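Local coordinates for uncharacterized protein (Pyrococcus furiosus, PDB 4XM1), which is uncharacterized but probably acts as a metal-dependent deacetylase of the GlcNAc-PI de-N-acetylase family, at residues Gly59-Tyr64 and Val101-Trp106. Residues are numbered along the deposited sequence; the frame is centred on the assembly and turned at random.
Sequences GVEVIY and VRKIYW
Y64 and V101 have the largest shares of this contact. V101 CG1 lies over one face of the Y64 ring, 4.1 Å from its centroid, in a CH-pi contact. The other branch, V101 CG2, touches Y64 CE1 at 3.5 Å and also meets V62 CG1 at 3.9 Å. Y64 CG lies anti to the carbonyl carbon, beside the backbone N (chi1 -73°), which turns the ring toward V101. Beside it, Y64 CB rests on I104 CG2. Two backbone hydrogen bonds flank I104: Y64 N to K103 O (3.0 Å) and Y105 N to Y64 O (2.9 Å). Both are nearly straight at the hydrogen.

I63, K103 and Y105 lie on the other face of the sheet. I63 and K103 run side by side, and I63 CG2 meets the Y105 ring at its edge, 3.8 Å from CE1. Outside the pair, E131 of helix 118-131 forms a salt bridge with K103 NZ and a hydrogen bond with Y105 OH. Helices 43-57 and 81-98 pack against the Y64 and V101 side. The two strands run parallel at 21°, joined through helix 81-98. This is a beta-alpha-beta unit at one edge of the chain's parallel sheet, as in the Rossmann-like fold of the GlcNAc-PI de-N-acetylase family.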
loop_
_atom_site.group_PDB
_atom_site.type_symbol
_atom_site.label_atom_id
_atom_site.label_comp_id
_atom_site.label_asym_id
_atom_site.label_seq_id
_atom_site.Cartn_x
_atom_site.Cartn_y
_atom_site.Cartn_z
ATOM N N GLY C 59 5.192 39.048 -19.471
ATOM C CA GLY C 59 3.771 38.937 -19.197
ATOM C C GLY C 59 3.292 37.487 -19.288
ATOM O O GLY C 59 2.123 37.234 -19.637
ATOM N N VAL C 60 4.190 36.524 -19.041
ATOM C CA VAL C 60 3.700 35.134 -18.941
ATOM C C VAL C 60 3.164 34.929 -17.515
ATOM O O VAL C 60 3.879 35.233 -16.564
ATOM C CB VAL C 60 4.752 34.078 -19.359
ATOM C CG1 VAL C 60 4.152 32.673 -19.250
ATOM C CG2 VAL C 60 5.270 34.344 -20.809
ATOM N N GLU C 61 1.901 34.505 -17.374
ATOM C CA GLU C 61 1.377 34.099 -16.050
ATOM C C GLU C 61 1.983 32.762 -15.627
ATOM O O GLU C 61 1.659 31.711 -16.216
ATOM C CB GLU C 61 -0.161 33.993 -15.999
ATOM C CG GLU C 61 -0.725 33.742 -14.544
ATOM C CD GLU C 61 -2.198 33.401 -14.532
ATOM O OE1 GLU C 61 -2.835 33.515 -15.582
ATOM O OE2 GLU C 61 -2.742 33.014 -13.482
ATOM N N VAL C 62 2.855 32.834 -14.623
ATOM C CA VAL C 62 3.581 31.702 -14.065
ATOM C C VAL C 62 2.992 31.310 -12.709
ATOM O O VAL C 62 2.831 32.163 -11.828
ATOM C CB VAL C 62 5.057 32.066 -13.853
ATOM C CG1 VAL C 62 5.840 30.921 -13.213
ATOM C CG2 VAL C 62 5.700 32.469 -15.160
ATOM N N ILE C 63 2.693 30.016 -12.554
ATOM C CA ILE C 63 2.055 29.439 -11.376
ATOM C C ILE C 63 2.904 28.269 -10.857
ATOM O O ILE C 63 3.394 27.474 -11.649
ATOM C CB ILE C 63 0.644 28.974 -11.760
ATOM C CG1 ILE C 63 -0.188 30.180 -12.227
ATOM C CG2 ILE C 63 -0.011 28.202 -10.604
ATOM C CD1 ILE C 63 -1.456 29.840 -12.954
ATOM N N TYR C 64 3.138 28.199 -9.547
ATOM C CA TYR C 64 3.812 27.046 -8.953
ATOM C C TYR C 64 2.809 25.966 -8.506
ATOM O O TYR C 64 1.682 26.271 -8.091
ATOM C CB TYR C 64 4.646 27.451 -7.742
ATOM C CG TYR C 64 5.934 28.202 -7.988
ATOM C CD1 TYR C 64 6.284 28.669 -9.250
ATOM C CD2 TYR C 64 6.782 28.498 -6.915
ATOM C CE1 TYR C 64 7.442 29.385 -9.435
ATOM C CE2 TYR C 64 7.937 29.203 -7.082
ATOM C CZ TYR C 64 8.273 29.651 -8.341
ATOM O OH TYR C 64 9.458 30.340 -8.489
ATOM N N VAL C 101 5.987 35.590 -9.683
ATOM C CA VAL C 101 4.985 34.551 -9.566
ATOM C C VAL C 101 3.875 35.014 -8.622
ATOM O O VAL C 101 4.161 35.445 -7.504
ATOM C CB VAL C 101 5.675 33.268 -9.013
ATOM C CG1 VAL C 101 4.685 32.162 -8.697
ATOM C CG2 VAL C 101 6.776 32.797 -9.955
ATOM N N ARG C 102 2.623 34.866 -9.051
ATOM C CA ARG C 102 1.475 35.344 -8.246
ATOM C C ARG C 102 0.571 34.265 -7.640
ATOM O O ARG C 102 -0.406 34.592 -6.926
ATOM C CB ARG C 102 0.581 36.266 -9.093
ATOM C CG ARG C 102 1.001 37.729 -9.044
ATOM C CD ARG C 102 0.500 38.531 -10.245
ATOM N NE ARG C 102 1.532 39.463 -10.723
ATOM C CZ ARG C 102 2.255 40.278 -9.941
ATOM N NH1 ARG C 102 2.092 40.304 -8.618
ATOM N NH2 ARG C 102 3.166 41.072 -10.484
ATOM N N LYS C 103 0.837 32.989 -7.954
ATOM C CA LYS C 103 -0.028 31.914 -7.477
ATOM C C LYS C 103 0.816 30.669 -7.185
ATOM O O LYS C 103 1.729 30.341 -7.999
ATOM C CB LYS C 103 -1.121 31.613 -8.509
ATOM C CG LYS C 103 -2.428 31.107 -7.910
ATOM C CD LYS C 103 -3.279 30.336 -8.894
ATOM C CE LYS C 103 -3.962 31.216 -9.882
ATOM N NZ LYS C 103 -5.378 30.742 -10.097
ATOM N N ILE C 104 0.580 30.061 -6.008
ATOM C CA ILE C 104 1.153 28.764 -5.624
ATOM C C ILE C 104 0.032 27.805 -5.180
ATOM O O ILE C 104 -0.908 28.211 -4.464
ATOM C CB ILE C 104 2.261 28.911 -4.550
ATOM C CG1 ILE C 104 3.263 29.990 -4.962
ATOM C CG2 ILE C 104 2.986 27.577 -4.266
ATOM C CD1 ILE C 104 4.020 30.614 -3.791
ATOM N N TYR C 105 0.074 26.567 -5.683
ATOM C CA TYR C 105 -0.720 25.499 -5.106
ATOM C C TYR C 105 0.247 24.678 -4.291
ATOM O O TYR C 105 1.359 24.359 -4.741
ATOM C CB TYR C 105 -1.386 24.644 -6.148
ATOM C CG TYR C 105 -2.426 25.279 -6.982
ATOM C CD1 TYR C 105 -2.078 26.042 -8.109
ATOM C CD2 TYR C 105 -3.763 25.070 -6.713
ATOM C CE1 TYR C 105 -3.052 26.596 -8.925
ATOM C CE2 TYR C 105 -4.734 25.603 -7.504
ATOM C CZ TYR C 105 -4.394 26.398 -8.590
ATOM O OH TYR C 105 -5.372 26.891 -9.425
ATOM N N TRP C 106 -0.144 24.444 -3.051
ATOM C CA TRP C 106 0.607 23.657 -2.094
ATOM C C TRP C 106 -0.121 22.312 -1.980
ATOM O O TRP C 106 -1.270 22.260 -1.536
ATOM C CB TRP C 106 0.603 24.322 -0.721
ATOM C CG TRP C 106 1.261 25.713 -0.683
ATOM C CD1 TRP C 106 0.631 26.936 -0.726
ATOM C CD2 TRP C 106 2.660 25.979 -0.585
ATOM N NE1 TRP C 106 1.575 27.955 -0.683
ATOM C CE2 TRP C 106 2.822 27.396 -0.575
ATOM C CE3 TRP C 106 3.791 25.168 -0.476
ATOM C CZ2 TRP C 106 4.076 28.005 -0.468
ATOM C CZ3 TRP C 106 5.040 25.769 -0.389
ATOM C CH2 TRP C 106 5.174 27.180 -0.369
#